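Local atomic coordinates of endoglucanase, glycoside hydrolase family 5 protein (Cytophaga hutchinsonii, PDB entry 5IHS), a protein that probably hydrolyses internal beta-1,4-glucosidic bonds of cellulose, as a periplasmic family 5 endoglucanase of a cellulose-degrading bacterium. Residues Y155-N159 and Y174-V178; W167-K172 and E204-I210; N189-T195 and N214-T218; V90-L96 and Y124-E128. All coordinates share one frame; numbering follows the deposited sequence. Where two conformers were deposited one is given.

Interaction 1. Residues Y155-N159 and Y174-V178; sequences YEVYN and YAEGV
Y174 opens the contact from helix 167-185 by giving its hydroxyl to the backbone at V157, in the segment that carries the end of strand 153-156: OH donates to V157 O over 2.8 Å. The acceptor lies at the edge of the Y174 ring, in its plane, and the donor is tilted 21° from the plane of the V157 carbonyl. With CG anti to the backbone N (chi1 159°), the Y174 ring reaches out of the helix and over to this part of the chain. Y158 then meets it in an offset edge-to-face pair, its edge directed at the Y174 face with the ring centroids 5.5 Å apart and the planes at 78°. Y158 CB also sits 3.8 Å from Y174 CE2, while the Y158 hydroxyl leaves the contact to bond Q130. A phenylalanine in place of Y174 would keep the ring pair but would probably leave V157 O without its donor. A175 adds a light touch, its CB 4.3 Å from V157 CG2, and goes on to pack against I210 and V193. One helical turn beyond Y174, V178 brings CG1 to 3.6 Å from V157 CG1; the two valines run past each other in opposite senses, and V178 also touches F140 of helix 133-147. V157 is thus covered by three helix residues, on CG2 by Y174 and A175 and on CG1 by V178. Strand 153-156, helix 167-185 and strand 191-193 form one beta-alpha-beta unit, and this is the strand-to-helix packing of a TIM barrel.

Interaction 2. Residues W167-K172 and E204-I210; sequences WNKDIK and EAAANPI
The W167 indole lies between two residues: A205 CB stands 3.6 Å from the centroid of its six-membered ring and 10° off the normal, a CH-pi contact, while K172 CB covers the opposite face nearer the rim. N208 O sits at the indole edge, in the ring plane, and accepts the N-H of W167 NE1 over 2.9 Å, although the donor lies above the plane of that carbonyl. The extended first torsion of N208 (chi1 -177°) carries its amide out between N168 and K172, where it is gripped at both ends. ND2 donates almost straight to N168 OD1 (2.7 Å), the two amide planes being 66° apart, and OD1 accepts from K172 NZ at 2.9 Å. The extended K172 chain crosses N208 at about a right angle, and its NZ takes P209 O as a second acceptor at 3.1 Å. On the way its CE passes 3.8 Å from I210 CG1, the two side chains running in opposite senses. A water joins W167 N to E204 OE1, whose carboxylate is otherwise paired with R196. The first turns of helix 167-185, including a wider pi-type turn, are thereby clasped to the end of helix 202-207 and the chain after it, neighbouring segments of the outer layer of a TIM barrel.

Interaction 3. Residues N189-T195 and N214-T218; sequences NIIVVGT and NIMYT
M216 shares a face of the sheet with V192 and packs on I190, and its side chain can be followed outward. CB stands 4.3 Å from V192 CG2. CG, set anti to the carbonyl carbon (chi1 -56°), comes 3.9 Å from I190 CG2. SD reaches the same methyl at 3.7 Å and lies alongside I190 CD1 as well, the two side chains passing at an oblique angle. Bent at its last torsion, the chain then carries its end away from strand 191-193; beyond this pair M216 packs on V37, A243 and F245. The backbones beneath are two consecutive strands of the eight-stranded parallel TIM barrel, the axes of their short segments inclined at 36°. Their ladder alternates in the usual parallel way: I191 N donates to N214 O, M216 N to I191 O (2.9 Å), V193 N to M216 O, and T218 N to V193 O. CA-H...O contacts, such as V192 CA to M216 O, fill the gaps between these bonds. On the other face, turned to the helices, I215 CG2 meets V193 CG2 at 3.9 Å and I215 CD1 meets I191 CB at the same distance, with I179 and A175 of helix 167-185 packed over this layer. V192 CG1 lies 3.3 Å from T218 OG1, and T195 donates its OG1 to T218 O (3.1 Å), nearly along the line of that carbonyl. The Y217 hydroxyl points out of the pair to the backbone N of I210.

Interaction 4. Residues V90-L96 and Y124-E128; sequences VEMDGYL and YHSHE
E91, in the one of its two conformers described here, bends at chi2 (91°) to lay its carboxylate against S126 and H127; every contact of this carboxylate holds for that conformer. OE1 receives the H127 backbone N-H on its syn side, H127 N lying 3.2 Å from E91 OE1 and 17° out of the carboxylate plane. OE2 lies only 2.4 Å from S126 OG, doubtfully short. A water ties the site together, accepting from E91 N and donating to E91 OE1 and, over 2.7 Å, to H125 O. S126 OG also accepts from E128 N (2.9 Å), an ST turn that holds the chain in position beside the carboxylate. E128 brings a second carboxylate near, its OE2 4.6 Å from E91 OE2. Farther in, the packing is apolar. V90 CG2 stands over the centre of the Y124 ring, 3.5 Å from its centroid and 2° off the normal, a CH-pi contact, while V90 CG1 rests by Y124 OH. Y95 CD2 meets the ring obliquely at Y124 CE1 (4.1 Å), and L96 CD2 comes 4.0 Å from Y124 OH. An alanine at Y124 would take away the ring under V90 and is likely to leave a gap between V90, Y95 and L96. The loop after strand 83-89 is thus laid against the C-terminal end of the neighbouring barrel strand 119-125, where H125 meets W59 and W282, while A135 and A136 of helix 133-147 touch Y124 and F139 meets the Y95 ring edge-to-face.

Interactions 1 and 3 are wholly buried, whereas 2 and 4 are partly open and rely more on polar side chains. Interaction 3 is chiefly a backbone ladder between barrel strands; interaction 1 sets a helix on the barrel through valines, a tyrosine pair and one hydroxyl bond. Strand 191-193 of interaction 3 is bonded to Y155 of interaction 1 on one side and to strand 215-221 on the other. Interactions 1 and 2 share helix 167-185, with A175 CB 3.9 Å from I210 CD1, and Y217 OH ties interaction 3 to interaction 2. Interaction 4 joins interaction 1 through Y124 and E156 but does not touch 2 or 3; it relies on a carboxylate, E91, set against backbone and serine.

Interaction 1. Residues Y155-N159 and Y174-V178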
# COMPACT_ATOMS: atom_id res chain seq x y z
N TYR A 155 -0.12 6.98 -5.30
CA TYR A 155 -1.55 7.11 -5.03
C TYR A 155 -2.23 5.75 -5.14
O TYR A 155 -1.95 4.99 -6.06
CB TYR A 155 -2.21 8.07 -6.02
CG TYR A 155 -1.59 9.44 -6.08
CD1 TYR A 155 -1.98 10.44 -5.22
CD2 TYR A 155 -0.61 9.73 -7.02
CE1 TYR A 155 -1.41 11.71 -5.29
CE2 TYR A 155 -0.04 10.99 -7.10
CZ TYR A 155 -0.44 11.97 -6.24
OH TYR A 155 0.12 13.23 -6.28
N GLU A 156 -3.17 5.47 -4.23
CA GLU A 156 -3.96 4.23 -4.25
C GLU A 156 -5.43 4.65 -4.15
O GLU A 156 -5.92 5.03 -3.08
CB GLU A 156 -3.50 3.30 -3.13
CG GLU A 156 -4.34 2.03 -3.03
CD GLU A 156 -3.89 1.08 -1.95
OE1 GLU A 156 -3.00 1.44 -1.14
OE2 GLU A 156 -4.43 -0.06 -1.91
N VAL A 157 -6.13 4.60 -5.28
CA VAL A 157 -7.41 5.30 -5.40
C VAL A 157 -8.63 4.53 -4.91
O VAL A 157 -9.69 5.14 -4.74
CB VAL A 157 -7.65 5.79 -6.85
CG1 VAL A 157 -6.56 6.78 -7.26
CG2 VAL A 157 -7.75 4.64 -7.83
N TYR A 158 -8.51 3.23 -4.67
CA TYR A 158 -9.67 2.43 -4.28
C TYR A 158 -9.16 1.13 -3.63
O TYR A 158 -9.00 0.12 -4.32
CB TYR A 158 -10.54 2.13 -5.50
CG TYR A 158 -11.92 1.54 -5.24
CD1 TYR A 158 -12.26 0.98 -4.02
CD2 TYR A 158 -12.88 1.55 -6.25
CE1 TYR A 158 -13.52 0.43 -3.82
CE2 TYR A 158 -14.13 1.02 -6.05
CZ TYR A 158 -14.45 0.46 -4.84
OH TYR A 158 -15.68 -0.10 -4.59
N ASN A 159 -8.97 1.15 -2.31
CA ASN A 159 -8.40 0.02 -1.58
C ASN A 159 -8.92 -1.34 -2.04
O ASN A 159 -8.14 -2.15 -2.57
CB ASN A 159 -8.70 0.22 -0.09
CG ASN A 159 -8.35 -0.99 0.75
OD1 ASN A 159 -7.27 -1.56 0.60
ND2 ASN A 159 -9.26 -1.43 1.61
N TYR A 174 -14.64 4.72 -12.44
CA TYR A 174 -14.30 5.50 -11.26
C TYR A 174 -12.82 5.87 -11.27
O TYR A 174 -12.46 7.04 -11.06
CB TYR A 174 -14.63 4.71 -9.98
CG TYR A 174 -13.87 5.23 -8.79
CD1 TYR A 174 -14.34 6.31 -8.05
CD2 TYR A 174 -12.65 4.68 -8.42
CE1 TYR A 174 -13.63 6.82 -6.98
CE2 TYR A 174 -11.94 5.18 -7.35
CZ TYR A 174 -12.43 6.25 -6.64
OH TYR A 174 -11.75 6.79 -5.57
N ALA A 175 -11.96 4.89 -11.52
CA ALA A 175 -10.52 5.12 -11.45
C ALA A 175 -10.07 6.09 -12.52
O ALA A 175 -9.23 6.95 -12.27
CB ALA A 175 -9.76 3.81 -11.56
N GLU A 176 -10.61 5.96 -13.73
CA GLU A 176 -10.25 6.87 -14.80
C GLU A 176 -10.58 8.32 -14.44
O GLU A 176 -9.81 9.23 -14.75
CB GLU A 176 -10.92 6.42 -16.10
CG GLU A 176 -10.26 5.17 -16.66
CD GLU A 176 -10.96 4.58 -17.85
OE1 GLU A 176 -12.21 4.68 -17.92
OE2 GLU A 176 -10.26 4.02 -18.71
N GLY A 177 -11.73 8.55 -13.80
CA GLY A 177 -12.08 9.90 -13.39
C GLY A 177 -11.11 10.46 -12.37
O GLY A 177 -10.73 11.64 -12.44
N VAL A 178 -10.69 9.64 -11.41
CA VAL A 178 -9.74 10.10 -10.40
C VAL A 178 -8.35 10.30 -11.01
O VAL A 178 -7.65 11.27 -10.70
CB VAL A 178 -9.71 9.13 -9.20
CG1 VAL A 178 -8.63 9.55 -8.20
CG2 VAL A 178 -11.06 9.11 -8.50

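Interaction 2. Residues W167-K172 and E204-I210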
# COMPACT_ATOMS: atom_id res chain seq x y z
N TRP A 167 -15.28 -4.59 -12.55
CA TRP A 167 -14.16 -3.85 -13.15
C TRP A 167 -14.65 -2.95 -14.28
O TRP A 167 -14.43 -1.73 -14.27
CB TRP A 167 -13.07 -4.82 -13.63
CG TRP A 167 -11.97 -4.08 -14.35
CD1 TRP A 167 -11.79 -3.99 -15.69
CD2 TRP A 167 -10.95 -3.27 -13.74
NE1 TRP A 167 -10.71 -3.18 -15.97
CE2 TRP A 167 -10.18 -2.72 -14.79
CE3 TRP A 167 -10.60 -2.96 -12.42
CZ2 TRP A 167 -9.09 -1.88 -14.56
CZ3 TRP A 167 -9.52 -2.11 -12.20
CH2 TRP A 167 -8.78 -1.59 -13.26
N ASN A 168 -15.31 -3.54 -15.29
CA ASN A 168 -15.63 -2.77 -16.49
C ASN A 168 -16.66 -1.67 -16.22
O ASN A 168 -16.59 -0.58 -16.81
CB ASN A 168 -16.16 -3.69 -17.59
CG ASN A 168 -15.08 -4.55 -18.22
OD1 ASN A 168 -13.89 -4.26 -18.15
ND2 ASN A 168 -15.51 -5.62 -18.88
N LYS A 169 -17.64 -1.94 -15.36
CA LYS A 169 -18.75 -1.01 -15.16
C LYS A 169 -18.56 -0.05 -13.99
O LYS A 169 -19.08 1.07 -14.05
CB LYS A 169 -20.05 -1.79 -14.95
CG LYS A 169 -20.50 -2.56 -16.17
CD LYS A 169 -21.80 -3.29 -15.90
CE LYS A 169 -22.30 -4.04 -17.13
NZ LYS A 169 -21.83 -5.45 -17.14
N ASP A 170 -17.85 -0.46 -12.93
CA ASP A 170 -17.75 0.34 -11.70
C ASP A 170 -16.33 0.82 -11.43
O ASP A 170 -16.11 2.03 -11.29
CB ASP A 170 -18.22 -0.47 -10.48
CG ASP A 170 -19.65 -0.88 -10.56
OD1 ASP A 170 -20.48 -0.03 -10.92
OD2 ASP A 170 -19.93 -2.06 -10.24
N ILE A 171 -15.37 -0.10 -11.33
CA ILE A 171 -14.04 0.28 -10.86
C ILE A 171 -13.32 1.12 -11.91
O ILE A 171 -12.76 2.18 -11.60
CB ILE A 171 -13.19 -0.94 -10.49
CG1 ILE A 171 -13.89 -1.87 -9.49
CG2 ILE A 171 -11.84 -0.47 -9.95
CD1 ILE A 171 -13.24 -3.25 -9.35
N LYS A 172 -13.25 0.61 -13.14
CA LYS A 172 -12.45 1.29 -14.16
C LYS A 172 -12.95 2.70 -14.43
O LYS A 172 -12.13 3.63 -14.43
CB LYS A 172 -12.34 0.44 -15.44
CG LYS A 172 -11.34 1.00 -16.42
CD LYS A 172 -11.24 0.21 -17.72
CE LYS A 172 -10.09 0.73 -18.56
NZ LYS A 172 -10.21 0.39 -19.98
N GLU A 204 -9.01 -9.57 -14.42
CA GLU A 204 -10.05 -8.79 -15.08
C GLU A 204 -9.52 -7.42 -15.50
O GLU A 204 -9.84 -6.92 -16.58
CB GLU A 204 -11.28 -8.65 -14.18
CG GLU A 204 -11.91 -9.98 -13.85
CD GLU A 204 -13.12 -9.90 -12.93
OE1 GLU A 204 -13.32 -8.85 -12.26
OE2 GLU A 204 -13.86 -10.90 -12.88
N ALA A 205 -8.69 -6.81 -14.65
CA ALA A 205 -8.02 -5.57 -15.02
C ALA A 205 -7.03 -5.82 -16.15
O ALA A 205 -6.92 -5.00 -17.07
CB ALA A 205 -7.32 -4.98 -13.79
N ALA A 206 -6.32 -6.95 -16.11
CA ALA A 206 -5.35 -7.24 -17.16
C ALA A 206 -6.02 -7.40 -18.51
O ALA A 206 -5.40 -7.09 -19.55
CB ALA A 206 -4.56 -8.50 -16.80
N ALA A 207 -7.27 -7.88 -18.53
CA ALA A 207 -8.00 -8.05 -19.78
C ALA A 207 -8.53 -6.74 -20.33
O ALA A 207 -8.81 -6.65 -21.53
CB ALA A 207 -9.17 -9.01 -19.56
N ASN A 208 -8.71 -5.73 -19.49
CA ASN A 208 -9.20 -4.42 -19.92
C ASN A 208 -8.48 -3.35 -19.13
O ASN A 208 -9.09 -2.65 -18.30
CB ASN A 208 -10.71 -4.32 -19.74
CG ASN A 208 -11.26 -3.00 -20.25
OD1 ASN A 208 -10.64 -2.31 -21.08
ND2 ASN A 208 -12.41 -2.62 -19.74
N PRO A 209 -7.18 -3.18 -19.37
CA PRO A 209 -6.39 -2.27 -18.54
C PRO A 209 -6.69 -0.81 -18.83
O PRO A 209 -7.24 -0.43 -19.87
CB PRO A 209 -4.95 -2.62 -18.92
CG PRO A 209 -5.06 -3.14 -20.33
CD PRO A 209 -6.34 -3.92 -20.32
N ILE A 210 -6.32 0.01 -17.86
CA ILE A 210 -6.32 1.46 -18.02
C ILE A 210 -5.08 1.82 -18.83
O ILE A 210 -3.95 1.68 -18.35
CB ILE A 210 -6.34 2.17 -16.66
CG1 ILE A 210 -7.65 1.84 -15.93
CG2 ILE A 210 -6.21 3.68 -16.85
CD1 ILE A 210 -7.63 2.18 -14.45
O HOH W 1 -15.54 -7.35 -12.98
O HOH W 2 -12.19 -7.30 -17.91

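Interaction 3. Residues N189-T195 and N214-T218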
# COMPACT_ATOMS: atom_id res chain seq x y z
N ASN A 189 3.75 10.37 -11.14
CA ASN A 189 3.83 9.45 -10.01
C ASN A 189 2.83 8.30 -10.19
O ASN A 189 1.78 8.44 -10.83
CB ASN A 189 3.61 10.17 -8.69
CG ASN A 189 4.83 10.98 -8.26
OD1 ASN A 189 5.98 10.61 -8.55
ND2 ASN A 189 4.58 12.08 -7.56
N ILE A 190 3.18 7.15 -9.63
CA ILE A 190 2.41 5.93 -9.82
C ILE A 190 1.04 6.04 -9.16
O ILE A 190 0.89 6.54 -8.04
CB ILE A 190 3.21 4.73 -9.31
CG1 ILE A 190 4.44 4.50 -10.21
CG2 ILE A 190 2.34 3.47 -9.24
CD1 ILE A 190 5.36 3.42 -9.76
N ILE A 191 0.03 5.50 -9.86
CA ILE A 191 -1.32 5.35 -9.34
C ILE A 191 -1.66 3.87 -9.38
O ILE A 191 -1.53 3.23 -10.43
CB ILE A 191 -2.32 6.18 -10.17
CG1 ILE A 191 -1.94 7.66 -10.19
CG2 ILE A 191 -3.72 5.98 -9.62
CD1 ILE A 191 -2.71 8.48 -11.22
N VAL A 192 -2.10 3.33 -8.23
CA VAL A 192 -2.42 1.92 -8.07
C VAL A 192 -3.93 1.80 -7.95
O VAL A 192 -4.55 2.51 -7.14
CB VAL A 192 -1.74 1.30 -6.84
CG1 VAL A 192 -1.97 -0.20 -6.81
CG2 VAL A 192 -0.24 1.65 -6.78
N VAL A 193 -4.53 0.90 -8.72
CA VAL A 193 -5.98 0.76 -8.83
C VAL A 193 -6.43 -0.61 -8.33
O VAL A 193 -5.96 -1.65 -8.82
CB VAL A 193 -6.45 0.97 -10.29
CG1 VAL A 193 -7.97 0.86 -10.37
CG2 VAL A 193 -5.96 2.31 -10.83
N GLY A 194 -7.39 -0.60 -7.39
CA GLY A 194 -7.93 -1.82 -6.83
C GLY A 194 -8.73 -2.63 -7.82
O GLY A 194 -9.15 -2.16 -8.87
N THR A 195 -8.94 -3.90 -7.45
CA THR A 195 -9.57 -4.87 -8.33
C THR A 195 -10.71 -5.59 -7.60
O THR A 195 -10.88 -5.50 -6.37
CB THR A 195 -8.50 -5.83 -8.93
OG1 THR A 195 -7.80 -6.53 -7.90
CG2 THR A 195 -7.50 -5.06 -9.82
N ASN A 214 1.98 4.83 -16.15
CA ASN A 214 2.35 4.65 -14.73
C ASN A 214 1.16 4.27 -13.85
O ASN A 214 0.99 4.79 -12.74
CB ASN A 214 3.11 5.87 -14.21
CG ASN A 214 4.42 6.05 -14.93
OD1 ASN A 214 4.87 5.17 -15.66
ND2 ASN A 214 5.04 7.20 -14.72
N ILE A 215 0.37 3.30 -14.34
CA ILE A 215 -0.72 2.68 -13.59
C ILE A 215 -0.31 1.26 -13.20
O ILE A 215 0.23 0.50 -14.02
CB ILE A 215 -2.02 2.65 -14.42
CG1 ILE A 215 -2.38 4.02 -14.98
CG2 ILE A 215 -3.18 2.08 -13.58
CD1 ILE A 215 -2.56 5.11 -13.94
N MET A 216 -0.58 0.90 -11.95
CA MET A 216 -0.43 -0.46 -11.45
C MET A 216 -1.75 -0.91 -10.86
O MET A 216 -2.67 -0.11 -10.64
CB MET A 216 0.68 -0.53 -10.39
CG MET A 216 2.02 -0.01 -10.87
SD MET A 216 3.33 -0.06 -9.63
CE MET A 216 3.85 -1.76 -9.77
N TYR A 217 -1.84 -2.21 -10.55
CA TYR A 217 -3.08 -2.83 -10.10
C TYR A 217 -2.85 -3.57 -8.79
O TYR A 217 -1.82 -4.23 -8.60
CB TYR A 217 -3.65 -3.75 -11.19
CG TYR A 217 -3.84 -2.98 -12.48
CD1 TYR A 217 -2.80 -2.84 -13.37
CD2 TYR A 217 -5.03 -2.33 -12.77
CE1 TYR A 217 -2.93 -2.08 -14.52
CE2 TYR A 217 -5.19 -1.58 -13.92
CZ TYR A 217 -4.13 -1.45 -14.80
OH TYR A 217 -4.28 -0.70 -15.94
N THR A 218 -3.82 -3.44 -7.89
CA THR A 218 -3.69 -3.97 -6.55
C THR A 218 -3.93 -5.47 -6.48
O THR A 218 -4.93 -5.97 -7.01
CB THR A 218 -4.72 -3.30 -5.65
OG1 THR A 218 -4.64 -1.89 -5.86
CG2 THR A 218 -4.49 -3.64 -4.19

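Interaction 4. Residues V90-L96 and Y124-E128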
# COMPACT_ATOMS: atom_id res chain seq x y z
N VAL A 90 -12.69 6.00 4.65
CA VAL A 90 -13.59 6.82 3.84
C VAL A 90 -15.02 6.77 4.39
O VAL A 90 -15.58 7.79 4.78
CB VAL A 90 -13.51 6.42 2.36
CG1 VAL A 90 -14.49 7.19 1.51
CG2 VAL A 90 -12.09 6.61 1.85
N GLU A 91 -15.61 5.57 4.44
CA GLU A 91 -16.89 5.31 5.07
C GLU A 91 -16.68 5.12 6.59
O GLU A 91 -15.55 5.14 7.09
CB GLU A 91 -17.51 4.06 4.42
CG GLU A 91 -17.71 4.17 2.87
CD GLU A 91 -16.54 3.66 2.02
OE1 GLU A 91 -15.98 2.56 2.27
OE2 GLU A 91 -16.18 4.37 1.04
N MET A 92 -17.78 4.97 7.32
CA MET A 92 -17.76 4.63 8.74
C MET A 92 -16.98 5.65 9.58
O MET A 92 -16.00 5.32 10.26
CB MET A 92 -17.21 3.21 8.96
CG MET A 92 -18.09 2.13 8.34
SD MET A 92 -17.31 0.50 8.32
CE MET A 92 -15.94 0.79 7.20
N ASP A 93 -17.46 6.89 9.55
CA ASP A 93 -16.88 7.98 10.35
C ASP A 93 -15.45 8.31 9.93
O ASP A 93 -14.63 8.70 10.75
CB ASP A 93 -16.95 7.68 11.85
CG ASP A 93 -18.36 7.70 12.39
OD1 ASP A 93 -19.14 8.61 12.02
OD2 ASP A 93 -18.70 6.78 13.17
N GLY A 94 -15.16 8.14 8.65
CA GLY A 94 -13.88 8.49 8.08
C GLY A 94 -13.93 9.80 7.33
O GLY A 94 -14.59 10.75 7.75
N TYR A 95 -13.24 9.83 6.19
CA TYR A 95 -13.06 11.06 5.41
C TYR A 95 -14.38 11.68 4.97
O TYR A 95 -14.50 12.91 4.93
CB TYR A 95 -12.17 10.75 4.21
CG TYR A 95 -12.03 11.90 3.24
CD1 TYR A 95 -11.22 12.98 3.56
CD2 TYR A 95 -12.72 11.93 2.04
CE1 TYR A 95 -11.09 14.06 2.71
CE2 TYR A 95 -12.61 13.02 1.18
CZ TYR A 95 -11.79 14.08 1.53
OH TYR A 95 -11.68 15.15 0.67
N LEU A 96 -15.37 10.88 4.56
CA LEU A 96 -16.60 11.50 4.07
C LEU A 96 -17.26 12.34 5.15
O LEU A 96 -17.80 13.42 4.87
CB LEU A 96 -17.57 10.45 3.53
CG LEU A 96 -17.10 9.68 2.29
CD1 LEU A 96 -18.14 8.64 1.90
CD2 LEU A 96 -16.78 10.60 1.12
N TYR A 124 -6.89 5.56 -0.37
CA TYR A 124 -8.31 5.86 -0.20
C TYR A 124 -8.96 4.54 0.22
O TYR A 124 -9.29 3.69 -0.61
CB TYR A 124 -8.87 6.40 -1.51
CG TYR A 124 -10.16 7.18 -1.40
CD1 TYR A 124 -10.17 8.45 -0.84
CD2 TYR A 124 -11.35 6.66 -1.86
CE1 TYR A 124 -11.34 9.19 -0.74
CE2 TYR A 124 -12.53 7.40 -1.78
CZ TYR A 124 -12.51 8.66 -1.21
OH TYR A 124 -13.65 9.42 -1.10
N HIS A 125 -9.09 4.37 1.54
CA HIS A 125 -9.34 3.05 2.12
C HIS A 125 -10.84 2.80 2.17
O HIS A 125 -11.50 2.85 3.21
CB HIS A 125 -8.66 2.93 3.48
CG HIS A 125 -8.43 1.51 3.89
ND1 HIS A 125 -7.36 0.77 3.42
CD2 HIS A 125 -9.13 0.70 4.71
CE1 HIS A 125 -7.40 -0.43 3.96
NE2 HIS A 125 -8.48 -0.51 4.74
N SER A 126 -11.38 2.53 0.98
CA SER A 126 -12.80 2.38 0.74
C SER A 126 -13.13 1.04 0.10
O SER A 126 -12.32 0.46 -0.64
CB SER A 126 -13.28 3.48 -0.22
OG SER A 126 -14.66 3.37 -0.52
N HIS A 127 -14.35 0.57 0.39
CA HIS A 127 -14.98 -0.58 -0.27
C HIS A 127 -16.08 -0.17 -1.24
O HIS A 127 -16.75 -1.05 -1.80
CB HIS A 127 -15.58 -1.54 0.77
CG HIS A 127 -14.58 -2.21 1.65
ND1 HIS A 127 -13.54 -2.97 1.15
CD2 HIS A 127 -14.46 -2.26 3.00
CE1 HIS A 127 -12.83 -3.44 2.16
NE2 HIS A 127 -13.38 -3.04 3.29
N GLU A 128 -16.29 1.13 -1.45
CA GLU A 128 -17.42 1.57 -2.27
C GLU A 128 -17.16 2.96 -2.85
O GLU A 128 -18.06 3.80 -2.93
CB GLU A 128 -18.73 1.51 -1.49
CG GLU A 128 -18.76 2.36 -0.26
CD GLU A 128 -20.12 2.33 0.42
OE1 GLU A 128 -20.69 1.23 0.55
OE2 GLU A 128 -20.63 3.41 0.80
O HOH W 3 -14.05 3.12 4.11